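Local coordinates for protein chorismate mutase (Paraburkholderia phymatum, PDB 5TS9) that probably catalyses the rearrangement of chorismate to prephenate, as an all-helical chorismate mutase of the type II family, at residues A[11-25]-A[117-131]. Residues are numbered along the deposited sequence; the frame is centred on the assembly and turned at random. Where two conformers were deposited one is given.
Sequences QQDAFVPLVRSMADR and LQASIMQNLQSVAPL
Leu18 and Ile121 interlock the N-terminal part of helix 16-39 with the C-terminal part of helix 106-128, whose segments run nearly antiparallel, at 160°, with axes 8.8 Å apart. The packing is knobs-into-holes in both directions. Leu18 enters between Ile121, Asn124, Leu125 and Val128; with CG turned away from the backbone N, its branches divide the work, CD2 lying 3.8 Å from Val128 CG1 while CD1 rests against Ile121 O and Asn124 CB. Ile121 in turn fills the hollow formed by Leu18, Ser21, Met22 and Arg25; the side chains of Ile121 and Arg25 cross at about a right angle, Ile121 CD1 touching the aliphatic CD of Arg25. One turn away, Leu117 lays CD1 along the backbone of Arg25.

At the end formed by residues 11-15 and 128-131, one aromatic ring, that of Phe15, joins the contact. Val128 sets CG2 over one face of the Phe15 ring in a CH-pi contact, 3.8 Å from the centroid, whereas Leu131 O approaches the ring edge in plane, 3.5 Å from Phe15 CZ. Leu131 sets its two methyls against Ala14 and Gln11: CD1 presses tightly on Ala14 CB, and CD2 touches CG and NE2 of Gln11.

Polar contacts are few. In one of two modelled Ser21 conformers, Asn124 ND2 gives a weak but fairly straight hydrogen bond to Ser21 OG (3.3 Å, 158°). In the same conformer, with chi1 at 56°, Ser21 OG points back to donate to Leu18 O, but the 2.5 Å separation of these two atoms is unusually short and doubtful. Leu18 O also takes the amide of Met22.

Helix 137-151 covers Val19 and Ala23, and helix 46-59 packs on Met122. The chemistry thus implies a mainly apolar, interdigitated helix pair joining two sequence-distant parts of the all-helical fold, with one weak side-chain hydrogen bond, Asn124 to Ser21, across it.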
loop_
_atom_site.group_PDB
_atom_site.type_symbol
_atom_site.label_atom_id
_atom_site.label_comp_id
_atom_site.label_asym_id
_atom_site.label_seq_id
_atom_site.Cartn_x
_atom_site.Cartn_y
_atom_site.Cartn_z
ATOM N N GLN A 11 -5.352 26.578 -8.911
ATOM C CA GLN A 11 -4.410 25.712 -8.215
ATOM C C GLN A 11 -5.062 24.387 -7.845
ATOM O O GLN A 11 -4.471 23.323 -8.054
ATOM C CB GLN A 11 -3.867 26.412 -6.967
ATOM C CG GLN A 11 -2.508 27.076 -7.146
ATOM C CD GLN A 11 -2.057 27.843 -5.906
ATOM O OE1 GLN A 11 -2.639 27.700 -4.826
ATOM N NE2 GLN A 11 -1.020 28.677 -6.062
ATOM N N GLN A 12 -6.292 24.430 -7.315
ATOM C CA GLN A 12 -6.998 23.203 -6.954
ATOM C C GLN A 12 -7.168 22.271 -8.145
ATOM O O GLN A 12 -7.373 21.067 -7.953
ATOM C CB GLN A 12 -8.368 23.538 -6.351
ATOM N N ASP A 13 -7.101 22.806 -9.366
ATOM C CA ASP A 13 -7.112 22.004 -10.577
ATOM C C ASP A 13 -5.726 21.596 -11.031
ATOM O O ASP A 13 -5.609 20.666 -11.837
ATOM C CB ASP A 13 -7.769 22.765 -11.740
ATOM C CG ASP A 13 -9.268 22.849 -11.610
ATOM O OD1 ASP A 13 -9.893 23.500 -12.473
ATOM O OD2 ASP A 13 -9.817 22.276 -10.639
ATOM N N ALA A 14 -4.685 22.283 -10.552
ATOM C CA ALA A 14 -3.370 22.179 -11.185
ATOM C C ALA A 14 -2.790 20.770 -11.094
ATOM O O ALA A 14 -2.026 20.351 -11.977
ATOM C CB ALA A 14 -2.415 23.182 -10.548
ATOM N N PHE A 15 -3.127 20.028 -10.049
ATOM C CA PHE A 15 -2.607 18.676 -9.899
ATOM C C PHE A 15 -3.470 17.633 -10.597
ATOM O O PHE A 15 -3.119 16.440 -10.579
ATOM C CB PHE A 15 -2.461 18.335 -8.407
ATOM C CG PHE A 15 -1.329 19.066 -7.730
ATOM C CD1 PHE A 15 -0.021 18.645 -7.894
ATOM C CD2 PHE A 15 -1.570 20.189 -6.952
ATOM C CE1 PHE A 15 1.033 19.323 -7.287
ATOM C CE2 PHE A 15 -0.525 20.873 -6.344
ATOM C CZ PHE A 15 0.773 20.442 -6.504
ATOM N N VAL A 16 -4.576 18.038 -11.217
ATOM C CA VAL A 16 -5.521 17.042 -11.730
ATOM C C VAL A 16 -4.931 16.223 -12.876
ATOM O O VAL A 16 -5.100 14.997 -12.873
ATOM C CB VAL A 16 -6.848 17.687 -12.148
ATOM C CG1 VAL A 16 -7.625 16.736 -13.038
ATOM C CG2 VAL A 16 -7.657 18.030 -10.914
ATOM N N PRO A 17 -4.273 16.823 -13.885
ATOM C CA PRO A 17 -3.662 15.979 -14.929
ATOM C C PRO A 17 -2.609 15.008 -14.397
ATOM O O PRO A 17 -2.534 13.863 -14.864
ATOM C CB PRO A 17 -3.065 17.009 -15.907
ATOM C CG PRO A 17 -3.882 18.241 -15.701
ATOM C CD PRO A 17 -4.170 18.256 -14.222
ATOM N N LEU A 18 -1.800 15.421 -13.422
ATOM C CA LEU A 18 -0.852 14.492 -12.814
ATOM C C LEU A 18 -1.576 13.347 -12.108
ATOM O O LEU A 18 -1.250 12.169 -12.312
ATOM C CB LEU A 18 0.058 15.246 -11.837
ATOM C CG LEU A 18 1.017 14.417 -10.962
ATOM C CD1 LEU A 18 1.864 13.521 -11.820
ATOM C CD2 LEU A 18 1.894 15.359 -10.142
ATOM N N VAL A 19 -2.577 13.676 -11.281
ATOM C CA VAL A 19 -3.308 12.654 -10.524
ATOM C C VAL A 19 -4.077 11.749 -11.471
ATOM O O VAL A 19 -4.213 10.547 -11.234
ATOM C CB VAL A 19 -4.231 13.333 -9.487
ATOM C CG1 VAL A 19 -5.181 12.327 -8.813
ATOM C CG2 VAL A 19 -3.393 14.032 -8.431
ATOM N N ARG A 20 -4.574 12.309 -12.574
ATOM C CA ARG A 20 -5.243 11.498 -13.583
ATOM C C ARG A 20 -4.288 10.464 -14.181
ATOM O O ARG A 20 -4.654 9.300 -14.348
ATOM C CB ARG A 20 -5.811 12.428 -14.659
ATOM C CG ARG A 20 -6.853 11.819 -15.554
ATOM C CD ARG A 20 -7.386 12.910 -16.484
ATOM N NE ARG A 20 -8.354 13.808 -15.844
ATOM C CZ ARG A 20 -8.440 15.113 -16.092
ATOM N NH1 ARG A 20 -7.597 15.691 -16.939
ATOM N NH2 ARG A 20 -9.364 15.849 -15.489
ATOM N N SER A 21 -3.048 10.861 -14.491
ATOM C CA SER A 21 -2.107 9.913 -15.076
ATOM C C SER A 21 -1.778 8.792 -14.093
ATOM O O SER A 21 -1.710 7.617 -14.479
ATOM C CB SER A 21 -0.841 10.642 -15.533
ATOM O OG SER A 21 -0.246 11.375 -14.475
ATOM N N MET A 22 -1.593 9.126 -12.812
ATOM C CA MET A 22 -1.374 8.086 -11.807
ATOM C C MET A 22 -2.596 7.191 -11.677
ATOM O O MET A 22 -2.459 5.970 -11.511
ATOM C CB MET A 22 -1.036 8.717 -10.454
ATOM C CG MET A 22 0.299 9.451 -10.432
ATOM S SD MET A 22 0.654 10.117 -8.765
ATOM C CE MET A 22 2.311 10.790 -9.033
ATOM N N ALA A 23 -3.806 7.775 -11.772
ATOM C CA ALA A 23 -5.014 6.952 -11.738
ATOM C C ALA A 23 -5.082 5.999 -12.929
ATOM O O ALA A 23 -5.487 4.842 -12.771
ATOM C CB ALA A 23 -6.264 7.828 -11.670
ATOM N N ASP A 24 -4.704 6.463 -14.134
ATOM C CA ASP A 24 -4.659 5.564 -15.288
ATOM C C ASP A 24 -3.646 4.441 -15.067
ATOM O O ASP A 24 -3.893 3.283 -15.433
ATOM C CB ASP A 24 -4.313 6.345 -16.559
ATOM C CG ASP A 24 -5.371 7.373 -16.927
ATOM O OD1 ASP A 24 -6.554 7.206 -16.554
ATOM O OD2 ASP A 24 -5.011 8.349 -17.606
ATOM N N ARG A 25 -2.503 4.760 -14.452
ATOM C CA ARG A 25 -1.515 3.723 -14.175
ATOM C C ARG A 25 -2.048 2.741 -13.147
ATOM O O ARG A 25 -1.893 1.523 -13.294
ATOM C CB ARG A 25 -0.207 4.349 -13.681
ATOM C CG ARG A 25 0.988 3.378 -13.751
ATOM C CD ARG A 25 2.202 3.873 -13.009
ATOM N NE ARG A 25 3.354 3.039 -13.348
ATOM C CZ ARG A 25 3.580 1.829 -12.837
ATOM N NH1 ARG A 25 2.759 1.328 -11.930
ATOM N NH2 ARG A 25 4.640 1.130 -13.235
ATOM N N LEU A 117 2.697 5.943 -19.802
ATOM C CA LEU A 117 2.343 6.631 -18.563
ATOM C C LEU A 117 3.560 7.004 -17.730
ATOM O O LEU A 117 3.474 7.911 -16.893
ATOM C CB LEU A 117 1.411 5.766 -17.732
ATOM C CG LEU A 117 0.015 5.714 -18.337
ATOM C CD1 LEU A 117 -0.824 4.739 -17.551
ATOM C CD2 LEU A 117 -0.582 7.110 -18.336
ATOM N N GLN A 118 4.680 6.297 -17.887
ATOM C CA GLN A 118 5.895 6.753 -17.227
ATOM C C GLN A 118 6.257 8.137 -17.734
ATOM O O GLN A 118 6.508 9.065 -16.956
ATOM C CB GLN A 118 7.039 5.772 -17.470
ATOM C CG GLN A 118 8.389 6.310 -17.025
ATOM C CD GLN A 118 9.527 5.345 -17.298
ATOM O OE1 GLN A 118 9.801 4.444 -16.509
ATOM N NE2 GLN A 118 10.192 5.528 -18.428
ATOM N N ALA A 119 6.218 8.305 -19.051
ATOM C CA ALA A 119 6.497 9.602 -19.634
ATOM C C ALA A 119 5.434 10.637 -19.257
ATOM O O ALA A 119 5.768 11.782 -18.926
ATOM C CB ALA A 119 6.597 9.454 -21.145
ATOM N N SER A 120 4.148 10.272 -19.318
ATOM C CA SER A 120 3.124 11.272 -19.040
ATOM C C SER A 120 3.134 11.685 -17.574
ATOM O O SER A 120 2.885 12.854 -17.265
ATOM C CB SER A 120 1.747 10.754 -19.437
ATOM O OG SER A 120 1.249 9.868 -18.458
ATOM N N ILE A 121 3.431 10.758 -16.664
ATOM C CA ILE A 121 3.539 11.113 -15.253
ATOM C C ILE A 121 4.711 12.064 -15.042
ATOM O O ILE A 121 4.595 13.080 -14.349
ATOM C CB ILE A 121 3.694 9.848 -14.393
ATOM C CG1 ILE A 121 2.353 9.114 -14.269
ATOM C CG2 ILE A 121 4.277 10.230 -13.047
ATOM C CD1 ILE A 121 2.471 7.700 -13.702
ATOM N N MET A 122 5.861 11.741 -15.634
ATOM C CA MET A 122 7.012 12.633 -15.519
ATOM C C MET A 122 6.752 13.971 -16.196
ATOM O O MET A 122 7.149 15.018 -15.671
ATOM C CB MET A 122 8.260 11.958 -16.086
ATOM C CG MET A 122 8.765 10.813 -15.177
ATOM S SD MET A 122 10.335 10.167 -15.741
ATOM C CE MET A 122 10.594 8.829 -14.598
ATOM N N GLN A 123 6.081 13.972 -17.349
ATOM C CA GLN A 123 5.790 15.252 -17.993
ATOM C C GLN A 123 4.877 16.100 -17.119
ATOM O O GLN A 123 5.069 17.316 -16.996
ATOM C CB GLN A 123 5.160 15.028 -19.369
ATOM C CG GLN A 123 4.764 16.331 -20.076
ATOM C CD GLN A 123 5.951 17.270 -20.292
ATOM O OE1 GLN A 123 6.021 18.350 -19.691
ATOM N NE2 GLN A 123 6.890 16.862 -21.146
ATOM N N ASN A 124 3.886 15.463 -16.487
ATOM C CA ASN A 124 2.975 16.166 -15.590
ATOM C C ASN A 124 3.676 16.630 -14.315
ATOM O O ASN A 124 3.385 17.718 -13.808
ATOM C CB ASN A 124 1.798 15.250 -15.252
ATOM C CG ASN A 124 0.867 15.051 -16.436
ATOM O OD1 ASN A 124 0.813 15.892 -17.329
ATOM N ND2 ASN A 124 0.136 13.947 -16.450
ATOM N N LEU A 125 4.570 15.805 -13.760
ATOM C CA LEU A 125 5.345 16.234 -12.592
ATOM C C LEU A 125 6.125 17.501 -12.888
ATOM O O LEU A 125 6.140 18.452 -12.090
ATOM C CB LEU A 125 6.311 15.132 -12.182
ATOM C CG LEU A 125 5.820 14.095 -11.202
ATOM C CD1 LEU A 125 6.720 12.876 -11.309
ATOM C CD2 LEU A 125 5.835 14.680 -9.812
ATOM N N GLN A 126 6.823 17.506 -14.022
ATOM C CA GLN A 126 7.546 18.691 -14.457
ATOM C C GLN A 126 6.611 19.888 -14.595
ATOM O O GLN A 126 6.915 20.985 -14.115
ATOM C CB GLN A 126 8.255 18.394 -15.776
ATOM C CG GLN A 126 8.993 19.581 -16.347
ATOM C CD GLN A 126 9.696 19.235 -17.637
ATOM O OE1 GLN A 126 9.190 18.454 -18.442
ATOM N NE2 GLN A 126 10.879 19.799 -17.832
ATOM N N SER A 127 5.457 19.691 -15.233
ATOM C CA SER A 127 4.525 20.797 -15.429
ATOM C C SER A 127 4.061 21.406 -14.111
ATOM O O SER A 127 3.808 22.610 -14.049
ATOM C CB SER A 127 3.312 20.336 -16.235
ATOM O OG SER A 127 3.690 19.959 -17.539
ATOM N N VAL A 128 3.941 20.609 -13.047
ATOM C CA VAL A 128 3.393 21.123 -11.795
ATOM C C VAL A 128 4.486 21.402 -10.762
ATOM O O VAL A 128 4.180 21.755 -9.616
ATOM C CB VAL A 128 2.314 20.179 -11.237
ATOM C CG1 VAL A 128 2.929 19.010 -10.464
ATOM C CG2 VAL A 128 1.332 20.944 -10.395
ATOM N N ALA A 129 5.755 21.285 -11.157
ATOM C CA ALA A 129 6.929 21.514 -10.326
ATOM C C ALA A 129 6.817 22.743 -9.425
ATOM O O ALA A 129 7.182 22.657 -8.248
ATOM C CB ALA A 129 8.175 21.636 -11.208
ATOM N N PRO A 130 6.343 23.899 -9.919
ATOM C CA PRO A 130 6.231 25.056 -9.017
ATOM C C PRO A 130 5.405 24.790 -7.771
ATOM O O PRO A 130 5.827 25.186 -6.681
ATOM C CB PRO A 130 5.583 26.132 -9.901
ATOM C CG PRO A 130 5.984 25.777 -11.266
ATOM C CD PRO A 130 5.998 24.275 -11.308
ATOM N N LEU A 131 4.257 24.115 -7.883
ATOM C CA LEU A 131 3.347 23.995 -6.750
ATOM C C LEU A 131 3.686 22.852 -5.806
ATOM O O LEU A 131 2.963 22.658 -4.822
ATOM C CB LEU A 131 1.912 23.826 -7.238
ATOM C CG LEU A 131 1.524 24.871 -8.275
ATOM C CD1 LEU A 131 0.527 24.273 -9.207
ATOM C CD2 LEU A 131 0.964 26.113 -7.609
#